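Local structure of PlaB phospholipase (Legionella pneumophila, 6ZTH) at residues D[19-24]-D[58-63]; D[354-359]-D[386-391]; D[136-141]-D[210-215]. The protein is a phospholipase that probably hydrolyses ester bonds of membrane phospholipids, and binds NAD in an assembly of four protein chains. All coordinates share one frame; numbering follows the deposited sequence.

Contact 1 of 3, residues D[19-24]-D[58-63]; sequences IFVHGW and GRYISF
His-22 and Tyr-60 both carry CG between their own backbone N and carbonyl carbon (chi1 53° and 66°), which swings the imidazole and the phenol across the gap between the segments until the two flat groups overlap. The strands 17-21 and 55-60 are neighbours in a beta-alpha-beta crossover through helix 35-44, at one side of a parallel sheet whose strand order fits the alpha/beta-hydrolase core. Their direct pairing here is the bond from Gly-58 N to Phe-20 O, 2.6 Å long. Beyond it, side chains take over as 19-24 leaves its strand. The His-22 and Tyr-60 rings form an offset stack, centroids 4.1 Å apart and planes at 6°, with CE1 of each lying over the rim of the other. Two bonds fix the rotation of the imidazole: ND1 gives its hydrogen to Gly-23 O at 2.6 Å, in the ring plane, while NE2 accepts from Tyr-60 N at 3.1 Å, from a donor tilted out of that plane. Val-21 crosses the Tyr-60 side chain at about a right angle, CG2 3.2 Å from Tyr-60 CE1, a tight fit beside the stack. Farther on, Trp-24 CB packs on Ser-62 CB at 3.9 Å, and Ser-62 OG is hydrogen-bonded to Ser-25 N. The second subunit continues the sheet antiparallel along Gly-58 to Tyr-60. In alpha/beta hydrolases the His-Gly turn after this strand commonly borders the oxyanion hole; here Tyr-60 OH, also hydrogen-bonded to Thr-101 OG1, donates one bond to His-22 O at 2.5 Å from above the carbonyl plane.

Contact 2 of 3, residues D[354-359]-D[386-391]; sequences HLIDYD and NNRGKL. With NAD (nicotinamide-adenine-dinucleotide), chain K.
At the adenine end of an NAD site, Tyr-358 and Leu-391 come from opposite directions and meet beside the base of NAD chain K. Leu-391 CD2 lies 4.0 Å from Tyr-358 CE2 and reaches N1A of the NAD adenine at 3.3 Å, and from the other segment Asp-359 CA comes 3.5 Å from C2A of the same NAD. Tyr-358 CG sits between its backbone N and carbonyl carbon (chi1 62°), a setting that turns the ring across to the opposing segment, where OH is 3.2 Å from Gly-389 O. Gly-389 belongs to a type I beta turn from Asn-387 to Lys-390, placed just before strand 391-396. Inside it Asn-387 makes an Asx turn, OD1 accepting from Gly-389 N at 3.0 Å. The lack of a side chain on Gly-389 lets the backbones close up: its CA comes within 3.4 Å of Leu-355 O. On the outer flank Arg-388 and Ile-356 run side by side in the same direction; the arginine chain is bent at chi2 (97°) and chi3 (56°), bringing NH2 to 3.2 Å from Ile-356 CD1. Asp-357 and Asp-359 point away from the turn and form salt bridges with Arg-148 and Arg-145 of the third subunit, respectively; Asp-359 also pairs with Lys-418 of its own chain. The same NAD is hydrogen-bonded to Tyr-211 N of that third subunit and to Arg-381 NE and Arg-383 NE of this chain.

Contact 3 of 3, residues D[136-141]-D[210-215]; sequences SALAQL and SYTGES. With NAD (nicotinamide-adenine-dinucleotide), chain L.
The Tyr-211 ring is overlapped on both faces, by Ala-137 CB on one and by the nicotinamide of NAD chain L on the other. This is the nicotinamide end of an NAD site, where the weakly bonded helix 137-140 backs the 3-10 segment 211-212. The methyl makes a CH-pi contact, Ala-137 CB standing 3.6 Å from the centroid of the Tyr-211 ring and 8° off its normal, nearly over the centre. Opposite it, C3N of the NAD lies offset toward the ring's rim. Tyr-211 sets CG anti to its carbonyl carbon (chi1 -76°), aiming the ring at the helix, where Leu-141 CD1 sits at its edge, 4.2 Å from Tyr-211 CD1. Leu-138 slides past the tyrosine in the opposite direction: its CD2 lies 3.7 Å from Tyr-211 CB and 3.8 Å from Thr-212 CG2. Polar ends are settled outside the apolar patch, Tyr-211 OH hydrogen-bonded to Asp-380 OD1 and Thr-212 OG1 hydrogen-bonded to Asn-209 O. Ser-136 is the N-cap of the helix, its OG accepting from Leu-138 N at 3.0 Å and also bonded to Val-220 O. Gln-140 extends alongside the ligand, OE1 3.3 Å from C4D of the NAD ribose, while its NE2 is held by Arg-383 O and Glu-167. The amide oxygen takes a backbone bond: Tyr-211 N donates to O7N of the NAD at 3.0 Å, nearly straight at 166°.

In the fold
From the N terminus the contacts follow in series, none nesting in or crossing another. Contact 1 closes first, joining the two neighbouring strands linked by the crossover through helix 35-44. Contact 3 then spans from 136-141, after strand 123-128, to the loop following strand 191-197. Contact 2 comes last and ties two loops of the C-terminal part, around the mixed sheet. Nearest atoms of contact 3 are about 7 Å from each of the other two, whereas contacts 1 and 2 stay about 15 Å apart. NAD bridges subunits between contacts 2 and 3: the NAD of chain L, at contact 3, is hydrogen-bonded to Leu-360 O of the third subunit, next to 354-359 of that chain.

Contact 1 of 3, residues D[19-24]-D[58-63]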
loop_
_atom_site.group_PDB
_atom_site.type_symbol
_atom_site.label_atom_id
_atom_site.label_comp_id
_atom_site.label_asym_id
_atom_site.label_seq_id
_atom_site.Cartn_x
_atom_site.Cartn_y
_atom_site.Cartn_z
ATOM N N ILE D 19 -19.180 -20.869 -33.276
ATOM C CA ILE D 19 -19.086 -19.559 -32.645
ATOM C C ILE D 19 -17.634 -19.322 -32.258
ATOM O O ILE D 19 -17.082 -20.057 -31.429
ATOM C CB ILE D 19 -19.996 -19.445 -31.409
ATOM C CG1 ILE D 19 -21.457 -19.672 -31.801
ATOM C CG2 ILE D 19 -19.810 -18.085 -30.741
ATOM C CD1 ILE D 19 -22.427 -19.629 -30.634
ATOM N N PHE D 20 -17.022 -18.300 -32.848
ATOM C CA PHE D 20 -15.683 -17.881 -32.465
ATOM C C PHE D 20 -15.767 -16.893 -31.310
ATOM O O PHE D 20 -16.598 -15.979 -31.317
ATOM C CB PHE D 20 -14.955 -17.231 -33.643
ATOM C CG PHE D 20 -14.664 -18.171 -34.777
ATOM C CD1 PHE D 20 -15.630 -18.451 -35.728
ATOM C CD2 PHE D 20 -13.420 -18.769 -34.896
ATOM C CE1 PHE D 20 -15.365 -19.314 -36.774
ATOM C CE2 PHE D 20 -13.147 -19.633 -35.941
ATOM C CZ PHE D 20 -14.121 -19.906 -36.880
ATOM N N VAL D 21 -14.905 -17.082 -30.313
ATOM C CA VAL D 21 -14.710 -16.101 -29.251
ATOM C C VAL D 21 -13.213 -15.870 -29.101
ATOM O O VAL D 21 -12.430 -16.826 -29.077
ATOM C CB VAL D 21 -15.343 -16.542 -27.920
ATOM C CG1 VAL D 21 -14.792 -17.874 -27.469
ATOM C CG2 VAL D 21 -15.119 -15.475 -26.854
ATOM N N HIS D 22 -12.824 -14.606 -29.007
ATOM C CA HIS D 22 -11.430 -14.215 -29.088
ATOM C C HIS D 22 -10.812 -14.164 -27.694
ATOM O O HIS D 22 -11.427 -14.559 -26.699
ATOM C CB HIS D 22 -11.319 -12.864 -29.793
ATOM C CG HIS D 22 -12.194 -11.804 -29.195
ATOM N ND1 HIS D 22 -11.874 -11.145 -28.028
ATOM C CD2 HIS D 22 -13.386 -11.302 -29.595
ATOM C CE1 HIS D 22 -12.825 -10.274 -27.740
ATOM N NE2 HIS D 22 -13.754 -10.350 -28.675
ATOM N N GLY D 23 -9.576 -13.673 -27.612
ATOM C CA GLY D 23 -8.909 -13.458 -26.349
ATOM C C GLY D 23 -9.027 -12.018 -25.884
ATOM O O GLY D 23 -9.825 -11.225 -26.388
ATOM N N TRP D 24 -8.214 -11.682 -24.891
ATOM C CA TRP D 24 -8.173 -10.319 -24.390
ATOM C C TRP D 24 -7.327 -9.446 -25.319
ATOM O O TRP D 24 -6.474 -9.932 -26.067
ATOM C CB TRP D 24 -7.614 -10.294 -22.965
ATOM C CG TRP D 24 -6.156 -10.071 -22.957
ATOM C CD1 TRP D 24 -5.180 -11.022 -22.949
ATOM C CD2 TRP D 24 -5.491 -8.808 -22.982
ATOM N NE1 TRP D 24 -3.944 -10.427 -22.968
ATOM C CE2 TRP D 24 -4.110 -9.066 -22.991
ATOM C CE3 TRP D 24 -5.931 -7.481 -23.005
ATOM C CZ2 TRP D 24 -3.166 -8.051 -23.020
ATOM C CZ3 TRP D 24 -4.992 -6.475 -23.035
ATOM C CH2 TRP D 24 -3.626 -6.764 -23.035
ATOM N N GLY D 58 -17.953 -14.040 -32.368
ATOM C CA GLY D 58 -18.226 -13.460 -31.065
ATOM C C GLY D 58 -17.302 -12.282 -30.787
ATOM O O GLY D 58 -16.138 -12.267 -31.186
ATOM N N ARG D 59 -17.849 -11.283 -30.106
ATOM C CA ARG D 59 -17.080 -10.109 -29.694
ATOM C C ARG D 59 -17.484 -9.750 -28.271
ATOM O O ARG D 59 -18.633 -9.371 -28.026
ATOM C CB ARG D 59 -17.308 -8.930 -30.641
ATOM C CG ARG D 59 -18.760 -8.684 -31.022
ATOM C CD ARG D 59 -18.886 -7.433 -31.884
ATOM N NE ARG D 59 -20.232 -7.257 -32.424
ATOM C CZ ARG D 59 -21.198 -6.560 -31.830
ATOM N NH1 ARG D 59 -20.983 -5.966 -30.663
ATOM N NH2 ARG D 59 -22.388 -6.460 -32.406
ATOM N N TYR D 60 -16.543 -9.873 -27.340
ATOM C CA TYR D 60 -16.748 -9.478 -25.956
ATOM C C TYR D 60 -15.736 -8.401 -25.584
ATOM O O TYR D 60 -14.700 -8.236 -26.236
ATOM C CB TYR D 60 -16.635 -10.674 -25.002
ATOM C CG TYR D 60 -15.264 -11.306 -24.917
ATOM C CD1 TYR D 60 -14.864 -12.264 -25.834
ATOM C CD2 TYR D 60 -14.379 -10.959 -23.904
ATOM C CE1 TYR D 60 -13.618 -12.853 -25.755
ATOM C CE2 TYR D 60 -13.128 -11.543 -23.817
ATOM C CZ TYR D 60 -12.754 -12.490 -24.746
ATOM O OH TYR D 60 -11.512 -13.078 -24.668
ATOM N N ILE D 61 -16.056 -7.660 -24.529
ATOM C CA ILE D 61 -15.276 -6.496 -24.130
ATOM C C ILE D 61 -14.244 -6.949 -23.102
ATOM O O ILE D 61 -14.591 -7.311 -21.975
ATOM C CB ILE D 61 -16.175 -5.389 -23.567
ATOM C CG1 ILE D 61 -17.289 -5.011 -24.558
ATOM C CG2 ILE D 61 -15.347 -4.160 -23.212
ATOM C CD1 ILE D 61 -16.943 -5.165 -26.038
ATOM N N SER D 62 -12.970 -6.922 -23.494
ATOM C CA SER D 62 -11.870 -7.321 -22.628
ATOM C C SER D 62 -11.053 -6.141 -22.123
ATOM O O SER D 62 -10.102 -6.347 -21.360
ATOM C CB SER D 62 -10.946 -8.292 -23.373
ATOM O OG SER D 62 -10.568 -7.761 -24.633
ATOM N N PHE D 63 -11.395 -4.916 -22.521
ATOM C CA PHE D 63 -10.597 -3.738 -22.208
ATOM C C PHE D 63 -11.271 -2.812 -21.202
ATOM O O PHE D 63 -10.842 -1.664 -21.050
ATOM C CB PHE D 63 -10.278 -2.968 -23.493
ATOM C CG PHE D 63 -11.445 -2.846 -24.438
ATOM C CD1 PHE D 63 -12.438 -1.904 -24.216
ATOM C CD2 PHE D 63 -11.549 -3.674 -25.542
ATOM C CE1 PHE D 63 -13.512 -1.791 -25.083
ATOM C CE2 PHE D 63 -12.620 -3.567 -26.410
ATOM C CZ PHE D 63 -13.602 -2.626 -26.180
#

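Contact 2 of 3, residues D[354-359]-D[386-391]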
loop_
_atom_site.group_PDB
_atom_site.type_symbol
_atom_site.label_atom_id
_atom_site.label_comp_id
_atom_site.label_asym_id
_atom_site.label_seq_id
_atom_site.Cartn_x
_atom_site.Cartn_y
_atom_site.Cartn_z
ATOM N N HIS D 354 -5.286 -18.791 5.374
ATOM C CA HIS D 354 -4.445 -19.005 4.202
ATOM C C HIS D 354 -3.011 -18.619 4.546
ATOM O O HIS D 354 -2.727 -17.449 4.827
ATOM C CB HIS D 354 -4.945 -18.204 2.997
ATOM C CG HIS D 354 -5.411 -16.820 3.326
ATOM N ND1 HIS D 354 -4.609 -15.892 3.953
ATOM C CD2 HIS D 354 -6.597 -16.206 3.106
ATOM C CE1 HIS D 354 -5.283 -14.766 4.111
ATOM N NE2 HIS D 354 -6.492 -14.930 3.604
ATOM N N LEU D 355 -2.117 -19.603 4.526
ATOM C CA LEU D 355 -0.715 -19.356 4.840
ATOM C C LEU D 355 -0.076 -18.535 3.728
ATOM O O LEU D 355 -0.014 -18.976 2.575
ATOM C CB LEU D 355 0.024 -20.678 5.026
ATOM C CG LEU D 355 0.143 -21.178 6.466
ATOM C CD1 LEU D 355 0.227 -22.697 6.506
ATOM C CD2 LEU D 355 1.351 -20.554 7.149
ATOM N N ILE D 356 0.394 -17.337 4.073
ATOM C CA ILE D 356 1.098 -16.488 3.129
ATOM C C ILE D 356 2.600 -16.461 3.386
ATOM O O ILE D 356 3.374 -16.336 2.429
ATOM C CB ILE D 356 0.520 -15.057 3.144
ATOM C CG1 ILE D 356 0.916 -14.328 4.432
ATOM C CG2 ILE D 356 -0.994 -15.087 3.001
ATOM C CD1 ILE D 356 2.040 -13.327 4.248
ATOM N N ASP D 357 3.034 -16.580 4.638
ATOM C CA ASP D 357 4.444 -16.516 4.995
ATOM C C ASP D 357 4.964 -17.929 5.217
ATOM O O ASP D 357 4.519 -18.627 6.134
ATOM C CB ASP D 357 4.656 -15.665 6.246
ATOM C CG ASP D 357 6.097 -15.234 6.411
ATOM O OD1 ASP D 357 6.536 -14.328 5.672
ATOM O OD2 ASP D 357 6.795 -15.805 7.276
ATOM N N TYR D 358 5.911 -18.337 4.384
ATOM C CA TYR D 358 6.442 -19.689 4.379
ATOM C C TYR D 358 7.558 -19.692 3.347
ATOM O O TYR D 358 7.747 -18.722 2.607
ATOM C CB TYR D 358 5.392 -20.730 4.019
ATOM C CG TYR D 358 4.842 -20.539 2.627
ATOM C CD1 TYR D 358 4.028 -19.455 2.331
ATOM C CD2 TYR D 358 5.146 -21.430 1.608
ATOM C CE1 TYR D 358 3.522 -19.268 1.065
ATOM C CE2 TYR D 358 4.641 -21.250 0.334
ATOM C CZ TYR D 358 3.833 -20.165 0.070
ATOM O OH TYR D 358 3.324 -19.976 -1.194
ATOM N N ASP D 359 8.286 -20.793 3.295
ATOM C CA ASP D 359 9.222 -21.039 2.215
ATOM C C ASP D 359 9.046 -22.470 1.748
ATOM O O ASP D 359 8.710 -23.360 2.530
ATOM C CB ASP D 359 10.655 -20.808 2.642
ATOM C CG ASP D 359 10.778 -19.707 3.672
ATOM O OD1 ASP D 359 10.420 -18.548 3.374
ATOM O OD2 ASP D 359 11.214 -20.008 4.799
ATOM N N ASN D 386 -2.532 -10.655 -5.561
ATOM C CA ASN D 386 -3.702 -10.498 -4.703
ATOM C C ASN D 386 -3.765 -11.559 -3.612
ATOM O O ASN D 386 -4.292 -11.289 -2.527
ATOM C CB ASN D 386 -4.977 -10.531 -5.546
ATOM C CG ASN D 386 -5.202 -9.241 -6.310
ATOM O OD1 ASN D 386 -4.864 -8.157 -5.834
ATOM N ND2 ASN D 386 -5.771 -9.351 -7.505
ATOM N N ASN D 387 -3.245 -12.755 -3.870
ATOM C CA ASN D 387 -3.161 -13.813 -2.865
ATOM C C ASN D 387 -1.690 -14.183 -2.708
ATOM O O ASN D 387 -1.151 -14.972 -3.491
ATOM C CB ASN D 387 -4.004 -15.023 -3.252
ATOM C CG ASN D 387 -4.045 -16.075 -2.158
ATOM O OD1 ASN D 387 -3.195 -16.094 -1.267
ATOM N ND2 ASN D 387 -5.036 -16.956 -2.218
ATOM N N ARG D 388 -1.043 -13.620 -1.685
ATOM C CA ARG D 388 0.384 -13.847 -1.499
ATOM C C ARG D 388 0.716 -15.311 -1.241
ATOM O O ARG D 388 1.860 -15.721 -1.458
ATOM C CB ARG D 388 0.890 -12.980 -0.343
ATOM C CG ARG D 388 0.591 -11.492 -0.507
ATOM C CD ARG D 388 -0.665 -11.058 0.249
ATOM N NE ARG D 388 -0.614 -11.388 1.673
ATOM C CZ ARG D 388 -0.137 -10.586 2.625
ATOM N NH1 ARG D 388 0.343 -9.387 2.325
ATOM N NH2 ARG D 388 -0.141 -10.990 3.887
ATOM N N GLY D 389 -0.250 -16.107 -0.792
ATOM C CA GLY D 389 -0.001 -17.500 -0.490
ATOM C C GLY D 389 0.039 -18.436 -1.673
ATOM O O GLY D 389 0.175 -19.649 -1.485
ATOM N N LYS D 390 -0.072 -17.915 -2.891
ATOM C CA LYS D 390 -0.085 -18.735 -4.096
ATOM C C LYS D 390 1.266 -18.621 -4.792
ATOM O O LYS D 390 1.721 -17.514 -5.103
ATOM C CB LYS D 390 -1.217 -18.309 -5.030
ATOM C CG LYS D 390 -2.610 -18.490 -4.437
ATOM C CD LYS D 390 -2.969 -19.961 -4.243
ATOM C CE LYS D 390 -3.301 -20.641 -5.563
ATOM N NZ LYS D 390 -4.582 -20.153 -6.142
ATOM N N LEU D 391 1.899 -19.765 -5.035
ATOM C CA LEU D 391 3.242 -19.829 -5.598
ATOM C C LEU D 391 3.210 -20.729 -6.822
ATOM O O LEU D 391 2.882 -21.915 -6.713
ATOM C CB LEU D 391 4.238 -20.363 -4.568
ATOM C CG LEU D 391 5.565 -19.631 -4.377
ATOM C CD1 LEU D 391 5.398 -18.129 -4.271
ATOM C CD2 LEU D 391 6.245 -20.186 -3.130
HETATM P PA NAD K . 10.736 -13.120 -6.768
HETATM O O1A NAD K . 10.054 -12.755 -8.054
HETATM O O2A NAD K . 11.771 -14.193 -7.034
HETATM O O5B NAD K . 9.622 -13.675 -5.706
HETATM C C5B NAD K . 8.539 -12.824 -5.362
HETATM C C4B NAD K . 7.944 -13.290 -3.965
HETATM O O4B NAD K . 7.702 -14.829 -4.031
HETATM C C3B NAD K . 8.776 -13.090 -3.032
HETATM O O3B NAD K . 8.070 -12.636 -1.828
HETATM C C2B NAD K . 9.505 -14.555 -2.730
HETATM O O2B NAD K . 10.040 -14.596 -1.370
HETATM C C1B NAD K . 8.543 -15.399 -2.872
HETATM N N9A NAD K . 9.057 -16.787 -3.158
HETATM C C8A NAD K . 9.748 -17.047 -4.272
HETATM N N7A NAD K . 10.080 -18.352 -4.250
HETATM C C5A NAD K . 9.581 -18.893 -3.121
HETATM C C6A NAD K . 9.613 -20.178 -2.594
HETATM N N6A NAD K . 10.224 -21.423 -3.102
HETATM N N1A NAD K . 9.021 -20.424 -1.437
HETATM C C2A NAD K . 8.383 -19.430 -0.768
HETATM N N3A NAD K . 8.347 -18.169 -1.276
HETATM C C4A NAD K . 8.950 -17.919 -2.450
HETATM O O3 NAD K . 11.479 -11.775 -6.135
HETATM P PN NAD K . 12.309 -11.767 -4.717
HETATM O O1N NAD K . 12.694 -13.180 -4.355
HETATM O O2N NAD K . 11.437 -11.186 -3.615
HETATM O O5D NAD K . 13.675 -10.834 -4.888
HETATM C C5D NAD K . 13.534 -9.431 -4.999
HETATM C C4D NAD K . 14.333 -8.919 -6.187
HETATM O O4D NAD K . 15.522 -9.458 -6.193
HETATM C C3D NAD K . 13.598 -9.349 -7.609
HETATM O O3D NAD K . 13.879 -8.310 -8.639
HETATM C C2D NAD K . 14.116 -10.425 -7.942
HETATM O O2D NAD K . 14.029 -10.636 -9.438
HETATM C C1D NAD K . 15.631 -10.229 -7.488
HETATM N N1N NAD K . 16.257 -11.394 -7.288
HETATM C C2N NAD K . 16.211 -11.998 -6.072
HETATM C C3N NAD K . 16.880 -13.212 -5.867
HETATM C C7N NAD K . 16.831 -13.906 -4.468
HETATM O O7N NAD K . 17.802 -14.405 -4.026
HETATM N N7N NAD K . 15.575 -13.938 -3.697
HETATM C C4N NAD K . 17.574 -13.789 -6.894
HETATM C C5N NAD K . 17.617 -13.183 -8.112
HETATM C C6N NAD K . 16.951 -11.967 -8.312
#

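Contact 3 of 3, residues D[136-141]-D[210-215]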
loop_
_atom_site.group_PDB
_atom_site.type_symbol
_atom_site.label_atom_id
_atom_site.label_comp_id
_atom_site.label_asym_id
_atom_site.label_seq_id
_atom_site.Cartn_x
_atom_site.Cartn_y
_atom_site.Cartn_z
ATOM N N SER D 136 -1.432 -16.704 -17.549
ATOM C CA SER D 136 -0.272 -16.251 -18.310
ATOM C C SER D 136 0.646 -15.452 -17.398
ATOM O O SER D 136 0.181 -14.586 -16.647
ATOM C CB SER D 136 -0.689 -15.397 -19.508
ATOM O OG SER D 136 0.273 -14.386 -19.773
ATOM N N ALA D 137 1.948 -15.733 -17.477
ATOM C CA ALA D 137 2.906 -15.007 -16.653
ATOM C C ALA D 137 2.853 -13.512 -16.926
ATOM O O ALA D 137 3.193 -12.709 -16.050
ATOM C CB ALA D 137 4.318 -15.540 -16.893
ATOM N N LEU D 138 2.426 -13.120 -18.129
ATOM C CA LEU D 138 2.337 -11.706 -18.470
ATOM C C LEU D 138 1.204 -10.999 -17.736
ATOM O O LEU D 138 1.179 -9.764 -17.706
ATOM C CB LEU D 138 2.141 -11.542 -19.978
ATOM C CG LEU D 138 3.336 -11.858 -20.874
ATOM C CD1 LEU D 138 2.909 -11.881 -22.333
ATOM C CD2 LEU D 138 4.448 -10.850 -20.664
ATOM N N ALA D 139 0.265 -11.744 -17.152
ATOM C CA ALA D 139 -0.882 -11.106 -16.514
ATOM C C ALA D 139 -0.467 -10.341 -15.264
ATOM O O ALA D 139 -1.007 -9.266 -14.981
ATOM C CB ALA D 139 -1.946 -12.151 -16.183
ATOM N N GLN D 140 0.488 -10.878 -14.500
ATOM C CA GLN D 140 0.974 -10.159 -13.327
ATOM C C GLN D 140 1.538 -8.798 -13.711
ATOM O O GLN D 140 1.438 -7.841 -12.936
ATOM C CB GLN D 140 2.030 -10.984 -12.595
ATOM C CG GLN D 140 2.625 -10.274 -11.388
ATOM C CD GLN D 140 3.368 -11.215 -10.463
ATOM O OE1 GLN D 140 4.595 -11.290 -10.492
ATOM N NE2 GLN D 140 2.625 -11.935 -9.632
ATOM N N LEU D 141 2.141 -8.694 -14.896
ATOM C CA LEU D 141 2.566 -7.403 -15.422
ATOM C C LEU D 141 1.328 -6.529 -15.587
ATOM O O LEU D 141 0.467 -6.818 -16.425
ATOM C CB LEU D 141 3.302 -7.568 -16.750
ATOM C CG LEU D 141 4.720 -8.143 -16.718
ATOM C CD1 LEU D 141 4.813 -9.408 -15.880
ATOM C CD2 LEU D 141 5.196 -8.418 -18.141
ATOM N N SER D 210 11.028 -10.342 -20.413
ATOM C CA SER D 210 11.551 -11.537 -21.065
ATOM C C SER D 210 10.512 -12.641 -21.211
ATOM O O SER D 210 10.718 -13.555 -22.016
ATOM C CB SER D 210 12.763 -12.079 -20.302
ATOM O OG SER D 210 12.520 -12.145 -18.911
ATOM N N TYR D 211 9.409 -12.582 -20.457
ATOM C CA TYR D 211 8.339 -13.557 -20.638
ATOM C C TYR D 211 7.866 -13.590 -22.085
ATOM O O TYR D 211 7.495 -14.649 -22.607
ATOM C CB TYR D 211 7.148 -13.230 -19.731
ATOM C CG TYR D 211 7.352 -13.583 -18.280
ATOM C CD1 TYR D 211 7.080 -12.656 -17.280
ATOM C CD2 TYR D 211 7.804 -14.835 -17.907
ATOM C CE1 TYR D 211 7.251 -12.982 -15.953
ATOM C CE2 TYR D 211 7.992 -15.162 -16.586
ATOM C CZ TYR D 211 7.718 -14.231 -15.610
ATOM O OH TYR D 211 7.907 -14.564 -14.290
ATOM N N THR D 212 7.855 -12.429 -22.747
ATOM C CA THR D 212 7.336 -12.347 -24.105
ATOM C C THR D 212 8.091 -13.255 -25.067
ATOM O O THR D 212 7.594 -13.523 -26.167
ATOM C CB THR D 212 7.390 -10.898 -24.597
ATOM O OG1 THR D 212 8.662 -10.321 -24.277
ATOM C CG2 THR D 212 6.292 -10.076 -23.937
ATOM N N GLY D 213 9.269 -13.739 -24.680
ATOM C CA GLY D 213 10.005 -14.685 -25.495
ATOM C C GLY D 213 10.394 -15.931 -24.726
ATOM O O GLY D 213 11.387 -16.589 -25.052
ATOM N N GLU D 214 9.607 -16.274 -23.710
ATOM C CA GLU D 214 9.967 -17.365 -22.816
ATOM C C GLU D 214 9.890 -18.712 -23.523
ATOM O O GLU D 214 8.930 -19.003 -24.241
ATOM C CB GLU D 214 9.045 -17.372 -21.597
ATOM C CG GLU D 214 9.155 -18.627 -20.754
ATOM C CD GLU D 214 8.488 -18.478 -19.410
ATOM O OE1 GLU D 214 9.202 -18.237 -18.414
ATOM O OE2 GLU D 214 7.249 -18.600 -19.349
ATOM N N SER D 215 10.906 -19.543 -23.302
ATOM C CA SER D 215 10.890 -20.902 -23.827
ATOM C C SER D 215 9.864 -21.736 -23.069
ATOM O O SER D 215 9.755 -21.655 -21.842
ATOM C CB SER D 215 12.274 -21.536 -23.718
ATOM O OG SER D 215 13.291 -20.593 -24.011
HETATM P PA NAD L . 11.553 -7.628 -11.804
HETATM O O1A NAD L . 12.238 -8.046 -10.536
HETATM O O2A NAD L . 12.345 -8.119 -12.997
HETATM O O5B NAD L . 11.445 -5.998 -11.835
HETATM C C5B NAD L . 10.825 -5.349 -10.736
HETATM C C4B NAD L . 10.447 -3.879 -11.199
HETATM O O4B NAD L . 11.720 -3.276 -11.867
HETATM C C3B NAD L . 9.544 -3.897 -12.082
HETATM O O3B NAD L . 8.581 -2.822 -11.822
HETATM C C2B NAD L . 10.292 -3.606 -13.537
HETATM O O2B NAD L . 9.368 -3.021 -14.503
HETATM C C1B NAD L . 11.222 -2.768 -13.233
HETATM N N9A NAD L . 12.312 -2.791 -14.263
HETATM C C8A NAD L . 13.193 -3.791 -14.265
HETATM N N7A NAD L . 14.051 -3.573 -15.281
HETATM C C5A NAD L . 13.683 -2.437 -15.900
HETATM C C6A NAD L . 14.209 -1.746 -16.984
HETATM N N6A NAD L . 15.367 -2.036 -17.857
HETATM N N1A NAD L . 13.638 -0.619 -17.371
HETATM C C2A NAD L . 12.548 -0.136 -16.718
HETATM N N3A NAD L . 12.029 -0.807 -15.655
HETATM C C4A NAD L . 12.613 -1.949 -15.260
HETATM O O3 NAD L . 10.024 -8.270 -11.838
HETATM P PN NAD L . 8.901 -7.957 -12.996
HETATM O O1N NAD L . 9.571 -7.621 -14.304
HETATM O O2N NAD L . 8.023 -6.793 -12.565
HETATM O O5D NAD L . 7.961 -9.316 -13.158
HETATM C C5D NAD L . 7.291 -9.778 -12.001
HETATM C C4D NAD L . 7.664 -11.220 -11.698
HETATM O O4D NAD L . 7.837 -11.880 -12.809
HETATM C C3D NAD L . 9.085 -11.305 -10.851
HETATM O O3D NAD L . 8.991 -12.430 -9.877
HETATM C C2D NAD L . 9.978 -11.541 -11.677
HETATM O O2D NAD L . 11.115 -12.308 -11.030
HETATM C C1D NAD L . 9.238 -12.458 -12.739
HETATM N N1N NAD L . 9.763 -12.440 -13.970
HETATM C C2N NAD L . 9.471 -11.426 -14.828
HETATM C C3N NAD L . 10.004 -11.432 -16.125
HETATM C C7N NAD L . 9.666 -10.279 -17.126
HETATM O O7N NAD L . 9.613 -10.509 -18.280
HETATM N N7N NAD L . 9.403 -8.911 -16.640
HETATM C C4N NAD L . 10.827 -12.450 -16.517
HETATM C C5N NAD L . 11.121 -13.461 -15.654
HETATM C C6N NAD L . 10.580 -13.458 -14.363
#